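Local coordinates for cell surface protein (PDB 4GT6) that is of unknown function but, as a leucine-rich-repeat part of a larger extracellular protein, probably binds other proteins, at residues P245-V253 against S269-V277; F295-V306 against I318-A329. All coordinates share one frame; numbering follows the deposited sequence.

How the interactions relate
Interactions 1 and 2 follow one another along the chain within the same BspA-type leucine-rich-repeat region, their centres about 15 Å apart. Each pairs equivalent parts of successive coils, and the second member of interaction 1 lies against the first member of interaction 2. Two probable hydrogen bonds join them: S296 OG lies 2.7 Å from V276 O, and S297 N is 2.9 Å from D274 OD1. The bound sodium ion belongs to interaction 2, where the carbonyl oxygens of S297 and E320 hold it; the side chain of M272 in interaction 1 is about 10 Å from the sodium ion. D274 is therefore linked to the site indirectly, through the backbone of S297.

Interaction 1 of 2, residues P245-V253 against S269-V277. With EDO (1,2-ethanediol), chain I.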
loop_
_atom_site.group_PDB
_atom_site.type_symbol
_atom_site.label_atom_id
_atom_site.label_comp_id
_atom_site.label_asym_id
_atom_site.label_seq_id
_atom_site.Cartn_x
_atom_site.Cartn_y
_atom_site.Cartn_z
ATOM N N PRO A 245 -18.702 -17.878 -5.086
ATOM C CA PRO A 245 -19.610 -17.375 -4.043
ATOM C C PRO A 245 -19.188 -17.804 -2.642
ATOM O O PRO A 245 -19.561 -17.138 -1.699
ATOM C CB PRO A 245 -20.968 -18.004 -4.407
ATOM C CG PRO A 245 -20.829 -18.456 -5.805
ATOM C CD PRO A 245 -19.397 -18.820 -5.988
ATOM N N ALA A 246 -18.447 -18.923 -2.501
ATOM C CA ALA A 246 -18.052 -19.410 -1.179
ATOM C C ALA A 246 -16.555 -19.671 -1.090
ATOM O O ALA A 246 -15.917 -20.058 -2.079
ATOM C CB ALA A 246 -18.804 -20.692 -0.845
ATOM N N PHE A 247 -16.015 -19.524 0.120
ATOM C CA PHE A 247 -14.614 -19.861 0.368
ATOM C C PHE A 247 -14.499 -20.439 1.760
ATOM O O PHE A 247 -15.121 -19.932 2.680
ATOM C CB PHE A 247 -13.667 -18.654 0.185
ATOM C CG PHE A 247 -12.204 -19.024 0.392
ATOM C CD1 PHE A 247 -11.548 -19.876 -0.501
ATOM C CD2 PHE A 247 -11.491 -18.539 1.489
ATOM C CE1 PHE A 247 -10.205 -20.232 -0.301
ATOM C CE2 PHE A 247 -10.133 -18.855 1.660
ATOM C CZ PHE A 247 -9.507 -19.719 0.780
ATOM N N LYS A 248 -13.751 -21.529 1.902
ATOM C CA LYS A 248 -13.464 -22.117 3.203
ATOM C C LYS A 248 -11.980 -21.910 3.460
ATOM O O LYS A 248 -11.132 -22.415 2.711
ATOM C CB LYS A 248 -13.841 -23.616 3.282
ATOM C CG LYS A 248 -13.540 -24.230 4.664
ATOM C CD LYS A 248 -13.983 -25.706 4.768
ATOM C CE LYS A 248 -13.034 -26.701 4.089
ATOM N NZ LYS A 248 -13.708 -28.033 3.898
ATOM N N ILE A 249 -11.663 -21.168 4.513
ATOM C CA ILE A 249 -10.257 -20.929 4.875
ATOM C C ILE A 249 -9.666 -22.285 5.334
ATOM O O ILE A 249 -10.261 -22.959 6.174
ATOM C CB ILE A 249 -10.152 -19.834 5.961
ATOM C CG1 ILE A 249 -10.631 -18.469 5.389
ATOM C CG2 ILE A 249 -8.706 -19.743 6.511
ATOM C CD1 ILE A 249 -10.909 -17.397 6.473
ATOM N N PRO A 250 -8.504 -22.706 4.792
ATOM C CA PRO A 250 -7.978 -24.033 5.160
ATOM C C PRO A 250 -7.591 -24.172 6.616
ATOM O O PRO A 250 -7.075 -23.238 7.248
ATOM C CB PRO A 250 -6.719 -24.189 4.300
ATOM C CG PRO A 250 -6.876 -23.211 3.177
ATOM C CD PRO A 250 -7.712 -22.078 3.711
ATOM N N ASN A 251 -7.807 -25.378 7.126
ATOM C CA ASN A 251 -7.300 -25.775 8.430
ATOM C C ASN A 251 -5.759 -25.606 8.377
ATOM O O ASN A 251 -5.148 -25.937 7.360
ATOM C CB ASN A 251 -7.682 -27.232 8.701
ATOM C CG ASN A 251 -7.166 -27.764 10.002
ATOM O OD1 ASN A 251 -7.075 -27.034 10.986
ATOM N ND2 ASN A 251 -6.826 -29.055 10.036
ATOM N N GLY A 252 -5.170 -25.043 9.421
ATOM C CA GLY A 252 -3.733 -24.768 9.439
ATOM C C GLY A 252 -3.442 -23.281 9.320
ATOM O O GLY A 252 -2.296 -22.853 9.506
ATOM N N VAL A 253 -4.487 -22.476 9.031
ATOM C CA VAL A 253 -4.391 -21.004 8.985
ATOM C C VAL A 253 -4.630 -20.514 10.412
ATOM O O VAL A 253 -5.648 -20.871 11.013
ATOM C CB VAL A 253 -5.375 -20.361 7.973
ATOM C CG1 VAL A 253 -5.403 -18.822 8.138
ATOM C CG2 VAL A 253 -4.995 -20.742 6.540
ATOM N N SER A 269 -20.127 -16.192 1.029
ATOM C CA SER A 269 -20.067 -17.044 2.209
ATOM C C SER A 269 -18.627 -17.338 2.573
ATOM O O SER A 269 -17.864 -17.719 1.703
ATOM C CB SER A 269 -20.806 -18.352 1.921
ATOM O OG SER A 269 -20.731 -19.246 3.020
ATOM N N VAL A 270 -18.259 -17.191 3.847
ATOM C CA VAL A 270 -16.894 -17.530 4.260
ATOM C C VAL A 270 -16.970 -18.464 5.480
ATOM O O VAL A 270 -17.848 -18.300 6.333
ATOM C CB VAL A 270 -15.988 -16.284 4.500
ATOM C CG1 VAL A 270 -16.490 -15.404 5.649
ATOM C CG2 VAL A 270 -14.515 -16.676 4.700
ATOM N N LYS A 271 -16.050 -19.452 5.542
ATOM C CA LYS A 271 -15.975 -20.379 6.668
ATOM C C LYS A 271 -14.559 -20.366 7.216
ATOM O O LYS A 271 -13.601 -20.425 6.448
ATOM C CB LYS A 271 -16.430 -21.791 6.270
ATOM C CG LYS A 271 -17.930 -21.823 6.007
ATOM C CD LYS A 271 -18.473 -23.158 5.533
ATOM C CE LYS A 271 -19.938 -23.049 5.170
ATOM N NZ LYS A 271 -20.772 -22.550 6.301
HETATM N N MSE A 272 -14.431 -20.205 8.540
HETATM C CA MSE A 272 -13.128 -20.163 9.227
HETATM C C MSE A 272 -12.892 -21.462 9.961
HETATM O O MSE A 272 -13.794 -21.879 10.683
HETATM C CB MSE A 272 -13.072 -19.041 10.295
HETATM C CG MSE A 272 -13.237 -17.686 9.789
HETATM SE SE MSE A 272 -13.019 -16.543 11.333
HETATM C CE MSE A 272 -14.159 -15.177 10.563
ATOM N N PRO A 273 -11.668 -22.042 9.900
ATOM C CA PRO A 273 -11.369 -23.206 10.731
ATOM C C PRO A 273 -11.103 -22.752 12.168
ATOM O O PRO A 273 -10.743 -21.570 12.382
ATOM C CB PRO A 273 -10.090 -23.770 10.078
ATOM C CG PRO A 273 -9.368 -22.545 9.600
ATOM C CD PRO A 273 -10.474 -21.593 9.145
ATOM N N ASP A 274 -11.161 -23.693 13.133
ATOM C CA ASP A 274 -10.895 -23.348 14.531
ATOM C C ASP A 274 -9.401 -23.072 14.784
ATOM O O ASP A 274 -9.058 -22.536 15.842
ATOM C CB ASP A 274 -11.433 -24.419 15.485
ATOM C CG ASP A 274 -12.954 -24.528 15.476
ATOM O OD1 ASP A 274 -13.629 -23.516 15.158
ATOM O OD2 ASP A 274 -13.467 -25.615 15.802
ATOM N N SER A 275 -8.524 -23.346 13.784
ATOM C CA SER A 275 -7.097 -23.001 13.904
ATOM C C SER A 275 -6.914 -21.474 13.849
ATOM O O SER A 275 -5.888 -20.978 14.309
ATOM C CB SER A 275 -6.255 -23.697 12.827
ATOM O OG SER A 275 -6.656 -23.382 11.502
ATOM N N VAL A 276 -7.907 -20.715 13.316
ATOM C CA VAL A 276 -7.814 -19.239 13.262
ATOM C C VAL A 276 -7.987 -18.692 14.684
ATOM O O VAL A 276 -9.033 -18.921 15.317
ATOM C CB VAL A 276 -8.818 -18.586 12.273
ATOM C CG1 VAL A 276 -8.837 -17.049 12.424
ATOM C CG2 VAL A 276 -8.484 -18.961 10.827
ATOM N N VAL A 277 -6.965 -18.001 15.181
ATOM C CA VAL A 277 -7.010 -17.453 16.548
ATOM C C VAL A 277 -7.144 -15.926 16.543
ATOM O O VAL A 277 -7.418 -15.342 17.593
ATOM C CB VAL A 277 -5.834 -17.912 17.445
ATOM C CG1 VAL A 277 -5.826 -19.432 17.600
ATOM C CG2 VAL A 277 -4.484 -17.393 16.946
HETATM C C1 EDO I . -16.150 -23.427 12.650
HETATM O O1 EDO I . -14.739 -23.583 12.659
HETATM C C2 EDO I . -16.771 -24.043 13.937
HETATM O O2 EDO I . -16.345 -23.318 15.084
HETATM O O HOH W 1 -18.055 -20.893 2.746
HETATM O O HOH W 2 -8.884 -26.247 12.697
#
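S275 meets the end of the type II turn P250-V253 through one hydroxyl that bonds in two directions. S275 OG accepts from G252 N at 3.0 Å and donates to V253 O at 2.7 Å, approaching from 38° above that carbonyl plane. With chi1 at 59°, OG sits between its own backbone N and carbonyl carbon, the rotation that turns it to both partners. Beside it, P273 packs against I249 and P250: its CD is 3.7 Å from I249 CB, the two side chains crossing at about a right angle, and its CG lies 3.4 Å from P250 O. I249 also sends CD1 to V270 CG2 and to CG of selenomethionine M272, while its CG2 lies toward P273 CD and V276 CG2.

The strands 246-248 and 269-271 run nearly parallel, as neighbouring rungs of a leucine-rich-repeat solenoid. Four backbone bonds tie them, the first from S269 N to P245 O and the last from I249 N to K271 O; this last is 2.8 Å long and the straightest of the four at 163°. A246, S269, K248 and K271 occupy one face, where K248 CG passes 4.1 Å from K271 CB before the lysine ends part, whereas F247 and V270 occupy the buried one.

Further out, a water donates to F247 O and hydrogen-bonds S269 OG, and another donates to N251 OD1 at 2.6 Å. The ammonium of K271 forms a salt bridge with E294 on strand 292-294, the next rung. F247 meets the ring of Y238, and I249 and M272 both touch I256 of strand 253-256.

Interaction 2 of 2, residues F295-V306 against I318-A329; sequences FSSRITELPESV and IPEGITQILDDA. With NA (sodium ion), chain R.
A sodium site closes one end of this pairing of two successive leucine-rich-repeat coils. S297 O and E320 O, one from each segment, each bind the ion at 2.4 Å, and four waters complete six ligands; two of those waters also donate to I299 O. Close to the site, P319 lies over one face of the F295 ring, its CD 4.1 Å from the centroid and 29° off the normal, a CH-pi contact. Inside the coil, I322 CD1 reaches I299 CD1 at 3.7 Å; with CG anti to the carbonyl carbon, chi1 -69°, L302 turns CD1 to I318 CD1 at 3.5 Å and CD2 toward I322 CD1.

Backbone bonds carry the join onward. T323 N meets T300 O almost straight (173°), though from above the carbonyl plane, L302 bonds through its N to Q324 O and through its O to L326 N, and S305 N bonds to D327 O. On the outward face E301 and Q324 run side by side: NE2 of Q324 gives E301 OE1 a 2.7 Å bond that lies in the amide plane but comes from above the carboxylate plane. Type II turns at P303-V306 and L326-A329 lie against each other at the far end, where A329 CB touches V306 CG1 at 4.0 Å. Such repeating turns, short parallel strand pairing and an aliphatic interior fit a BspA-type leucine-rich-repeat solenoid.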
loop_
_atom_site.group_PDB
_atom_site.type_symbol
_atom_site.label_atom_id
_atom_site.label_comp_id
_atom_site.label_asym_id
_atom_site.label_seq_id
_atom_site.Cartn_x
_atom_site.Cartn_y
_atom_site.Cartn_z
ATOM N N PHE A 295 -17.659 -18.510 12.017
ATOM C CA PHE A 295 -16.491 -18.117 12.768
ATOM C C PHE A 295 -15.751 -19.272 13.378
ATOM O O PHE A 295 -16.357 -20.276 13.732
ATOM C CB PHE A 295 -16.924 -17.198 13.928
ATOM C CG PHE A 295 -17.426 -15.844 13.495
ATOM C CD1 PHE A 295 -16.536 -14.815 13.209
ATOM C CD2 PHE A 295 -18.792 -15.600 13.369
ATOM C CE1 PHE A 295 -17.002 -13.557 12.803
ATOM C CE2 PHE A 295 -19.259 -14.334 12.988
ATOM C CZ PHE A 295 -18.362 -13.319 12.722
ATOM N N SER A 296 -14.453 -19.059 13.629
ATOM C CA SER A 296 -13.622 -19.952 14.402
ATOM C C SER A 296 -14.075 -19.891 15.873
ATOM O O SER A 296 -14.399 -18.791 16.358
ATOM C CB SER A 296 -12.174 -19.490 14.309
ATOM O OG SER A 296 -11.435 -20.090 15.362
ATOM N N SER A 297 -14.002 -21.023 16.598
ATOM C CA SER A 297 -14.347 -21.049 18.028
ATOM C C SER A 297 -13.208 -20.463 18.896
ATOM O O SER A 297 -13.369 -20.372 20.113
ATOM C CB SER A 297 -14.638 -22.487 18.469
ATOM O OG SER A 297 -13.441 -23.253 18.412
ATOM N N ARG A 298 -12.044 -20.113 18.288
ATOM C CA ARG A 298 -10.880 -19.658 19.064
ATOM C C ARG A 298 -10.570 -18.158 18.922
ATOM O O ARG A 298 -9.639 -17.661 19.565
ATOM C CB ARG A 298 -9.642 -20.513 18.731
ATOM C CG ARG A 298 -9.817 -21.954 19.275
ATOM C CD ARG A 298 -8.661 -22.887 18.965
ATOM N NE ARG A 298 -7.420 -22.508 19.640
ATOM C CZ ARG A 298 -6.208 -22.626 19.105
ATOM N NH1 ARG A 298 -6.063 -23.082 17.865
ATOM N NH2 ARG A 298 -5.133 -22.265 19.795
ATOM N N ILE A 299 -11.378 -17.418 18.170
ATOM C CA ILE A 299 -11.169 -15.968 18.116
ATOM C C ILE A 299 -11.821 -15.348 19.352
ATOM O O ILE A 299 -12.830 -15.877 19.823
ATOM C CB ILE A 299 -11.660 -15.337 16.796
ATOM C CG1 ILE A 299 -13.140 -15.661 16.532
ATOM C CG2 ILE A 299 -10.755 -15.804 15.624
ATOM C CD1 ILE A 299 -13.822 -14.658 15.523
ATOM N N THR A 300 -11.254 -14.237 19.877
ATOM C CA THR A 300 -11.788 -13.602 21.089
ATOM C C THR A 300 -12.079 -12.115 20.871
ATOM O O THR A 300 -12.488 -11.433 21.818
ATOM C CB THR A 300 -10.827 -13.799 22.289
ATOM O OG1 THR A 300 -9.603 -13.118 21.999
ATOM C CG2 THR A 300 -10.544 -15.267 22.597
ATOM N N GLU A 301 -11.894 -11.616 19.629
ATOM C CA GLU A 301 -12.141 -10.210 19.321
ATOM C C GLU A 301 -12.629 -10.041 17.897
ATOM O O GLU A 301 -12.193 -10.779 17.010
ATOM C CB GLU A 301 -10.816 -9.446 19.517
ATOM C CG GLU A 301 -10.762 -7.995 19.076
ATOM C CD GLU A 301 -9.342 -7.463 19.141
ATOM O OE1 GLU A 301 -8.819 -7.325 20.270
ATOM O OE2 GLU A 301 -8.733 -7.246 18.067
ATOM N N LEU A 302 -13.541 -9.078 17.684
ATOM C CA LEU A 302 -13.941 -8.622 16.348
ATOM C C LEU A 302 -13.183 -7.298 16.167
ATOM O O LEU A 302 -13.409 -6.355 16.940
ATOM C CB LEU A 302 -15.465 -8.488 16.185
ATOM C CG LEU A 302 -16.262 -9.809 16.178
ATOM C CD1 LEU A 302 -17.636 -9.559 15.637
ATOM C CD2 LEU A 302 -15.592 -10.887 15.333
ATOM N N PRO A 303 -12.150 -7.262 15.291
ATOM C CA PRO A 303 -11.287 -6.077 15.240
ATOM C C PRO A 303 -11.967 -4.881 14.601
ATOM O O PRO A 303 -13.055 -4.997 14.039
ATOM C CB PRO A 303 -10.096 -6.560 14.415
ATOM C CG PRO A 303 -10.697 -7.563 13.475
ATOM C CD PRO A 303 -11.699 -8.298 14.336
ATOM N N GLU A 304 -11.295 -3.734 14.641
ATOM C CA GLU A 304 -11.813 -2.513 14.066
ATOM C C GLU A 304 -12.207 -2.706 12.592
ATOM O O GLU A 304 -11.478 -3.355 11.839
ATOM C CB GLU A 304 -10.729 -1.429 14.211
ATOM C CG GLU A 304 -10.976 -0.124 13.485
ATOM C CD GLU A 304 -9.766 0.777 13.626
ATOM O OE1 GLU A 304 -9.282 0.935 14.772
ATOM O OE2 GLU A 304 -9.239 1.235 12.584
ATOM N N SER A 305 -13.403 -2.189 12.212
ATOM C CA SER A 305 -13.945 -2.194 10.840
ATOM C C SER A 305 -13.993 -3.591 10.195
ATOM O O SER A 305 -14.024 -3.671 8.964
ATOM C CB SER A 305 -13.105 -1.285 9.937
ATOM O OG SER A 305 -13.002 0.047 10.409
ATOM N N VAL A 306 -14.033 -4.674 10.996
ATOM C CA VAL A 306 -13.936 -6.051 10.448
ATOM C C VAL A 306 -14.991 -6.319 9.331
ATOM O O VAL A 306 -14.627 -6.881 8.300
ATOM C CB VAL A 306 -13.918 -7.163 11.533
ATOM C CG1 VAL A 306 -15.154 -7.128 12.438
ATOM C CG2 VAL A 306 -13.689 -8.556 10.917
ATOM N N ILE A 318 -22.481 -13.909 16.739
ATOM C CA ILE A 318 -21.138 -13.665 17.283
ATOM C C ILE A 318 -20.823 -14.847 18.221
ATOM O O ILE A 318 -21.646 -15.142 19.098
ATOM C CB ILE A 318 -21.046 -12.279 17.982
ATOM C CG1 ILE A 318 -21.408 -11.080 17.044
ATOM C CG2 ILE A 318 -19.726 -12.075 18.703
ATOM C CD1 ILE A 318 -20.832 -11.081 15.662
ATOM N N PRO A 319 -19.685 -15.561 18.024
ATOM C CA PRO A 319 -19.427 -16.752 18.844
ATOM C C PRO A 319 -19.133 -16.447 20.309
ATOM O O PRO A 319 -18.539 -15.417 20.629
ATOM C CB PRO A 319 -18.199 -17.397 18.169
ATOM C CG PRO A 319 -17.515 -16.295 17.475
ATOM C CD PRO A 319 -18.620 -15.356 17.018
ATOM N N GLU A 320 -19.509 -17.384 21.182
ATOM C CA GLU A 320 -19.194 -17.369 22.612
ATOM C C GLU A 320 -17.672 -17.244 22.746
ATOM O O GLU A 320 -16.956 -17.895 21.986
ATOM C CB GLU A 320 -19.690 -18.690 23.245
ATOM C CG GLU A 320 -19.591 -18.713 24.762
ATOM C CD GLU A 320 -20.358 -17.583 25.420
ATOM O OE1 GLU A 320 -21.570 -17.460 25.137
ATOM O OE2 GLU A 320 -19.730 -16.773 26.140
ATOM N N GLY A 321 -17.183 -16.389 23.640
ATOM C CA GLY A 321 -15.735 -16.214 23.751
ATOM C C GLY A 321 -15.226 -14.904 23.171
ATOM O O GLY A 321 -14.124 -14.473 23.507
ATOM N N ILE A 322 -16.016 -14.234 22.309
ATOM C CA ILE A 322 -15.645 -12.884 21.851
ATOM C C ILE A 322 -15.797 -11.951 23.066
ATOM O O ILE A 322 -16.841 -11.974 23.707
ATOM C CB ILE A 322 -16.511 -12.422 20.635
ATOM C CG1 ILE A 322 -16.223 -13.291 19.380
ATOM C CG2 ILE A 322 -16.364 -10.898 20.364
ATOM C CD1 ILE A 322 -14.854 -13.171 18.760
ATOM N N THR A 323 -14.764 -11.180 23.411
ATOM C CA THR A 323 -14.849 -10.307 24.595
ATOM C C THR A 323 -15.042 -8.846 24.201
ATOM O O THR A 323 -15.433 -8.026 25.030
ATOM C CB THR A 323 -13.602 -10.464 25.469
ATOM O OG1 THR A 323 -12.473 -10.001 24.722
ATOM C CG2 THR A 323 -13.398 -11.899 25.932
ATOM N N GLN A 324 -14.730 -8.509 22.951
ATOM C CA GLN A 324 -14.907 -7.134 22.491
ATOM C C GLN A 324 -15.133 -7.085 20.993
ATOM O O GLN A 324 -14.602 -7.903 20.239
ATOM C CB GLN A 324 -13.721 -6.231 22.897
ATOM C CG GLN A 324 -12.355 -6.717 22.421
ATOM C CD GLN A 324 -11.206 -5.846 22.870
ATOM O OE1 GLN A 324 -11.321 -4.994 23.756
ATOM N NE2 GLN A 324 -10.061 -6.049 22.256
ATOM N N ILE A 325 -15.953 -6.109 20.587
ATOM C CA ILE A 325 -16.330 -5.778 19.216
ATOM C C ILE A 325 -15.808 -4.357 19.055
ATOM O O ILE A 325 -16.335 -3.458 19.703
ATOM C CB ILE A 325 -17.870 -5.923 19.040
ATOM C CG1 ILE A 325 -18.339 -7.380 19.267
ATOM C CG2 ILE A 325 -18.336 -5.376 17.677
ATOM C CD1 ILE A 325 -19.914 -7.571 19.289
ATOM N N LEU A 326 -14.740 -4.160 18.277
ATOM C CA LEU A 326 -14.088 -2.853 18.224
ATOM C C LEU A 326 -14.790 -1.828 17.318
ATOM O O LEU A 326 -15.829 -2.108 16.718
ATOM C CB LEU A 326 -12.597 -3.007 17.846
ATOM C CG LEU A 326 -11.719 -3.849 18.812
ATOM C CD1 LEU A 326 -10.231 -3.735 18.424
ATOM C CD2 LEU A 326 -11.894 -3.407 20.268
ATOM N N ASP A 327 -14.236 -0.609 17.272
ATOM C CA ASP A 327 -14.814 0.520 16.532
ATOM C C ASP A 327 -15.162 0.169 15.086
ATOM O O ASP A 327 -14.397 -0.511 14.414
ATOM C CB ASP A 327 -13.854 1.713 16.546
ATOM C CG ASP A 327 -13.952 2.541 17.821
ATOM O OD1 ASP A 327 -14.991 3.211 18.020
ATOM O OD2 ASP A 327 -12.983 2.554 18.588
ATOM N N ASP A 328 -16.356 0.598 14.633
ATOM C CA ASP A 328 -16.830 0.418 13.264
ATOM C C ASP A 328 -16.893 -1.059 12.797
ATOM O O ASP A 328 -16.980 -1.287 11.596
ATOM C CB ASP A 328 -15.914 1.210 12.293
ATOM C CG ASP A 328 -15.990 2.716 12.408
ATOM O OD1 ASP A 328 -16.987 3.221 12.982
ATOM O OD2 ASP A 328 -15.087 3.396 11.871
ATOM N N ALA A 329 -16.909 -2.050 13.716
ATOM C CA ALA A 329 -16.940 -3.468 13.329
ATOM C C ALA A 329 -18.072 -3.793 12.325
ATOM O O ALA A 329 -17.849 -4.599 11.425
ATOM C CB ALA A 329 -17.059 -4.360 14.546
HETATM NA NA NA R . -15.130 -19.056 21.033
HETATM O O HOH W 3 -14.810 -17.661 19.022
HETATM O O HOH W 4 -13.318 -17.707 21.956
HETATM O O HOH W 5 -10.112 -11.435 24.678
HETATM O O HOH W 6 -14.416 1.840 9.082
HETATM O O HOH W 7 -15.121 -20.449 23.050
HETATM O O HOH W 8 -17.021 -20.322 20.203
#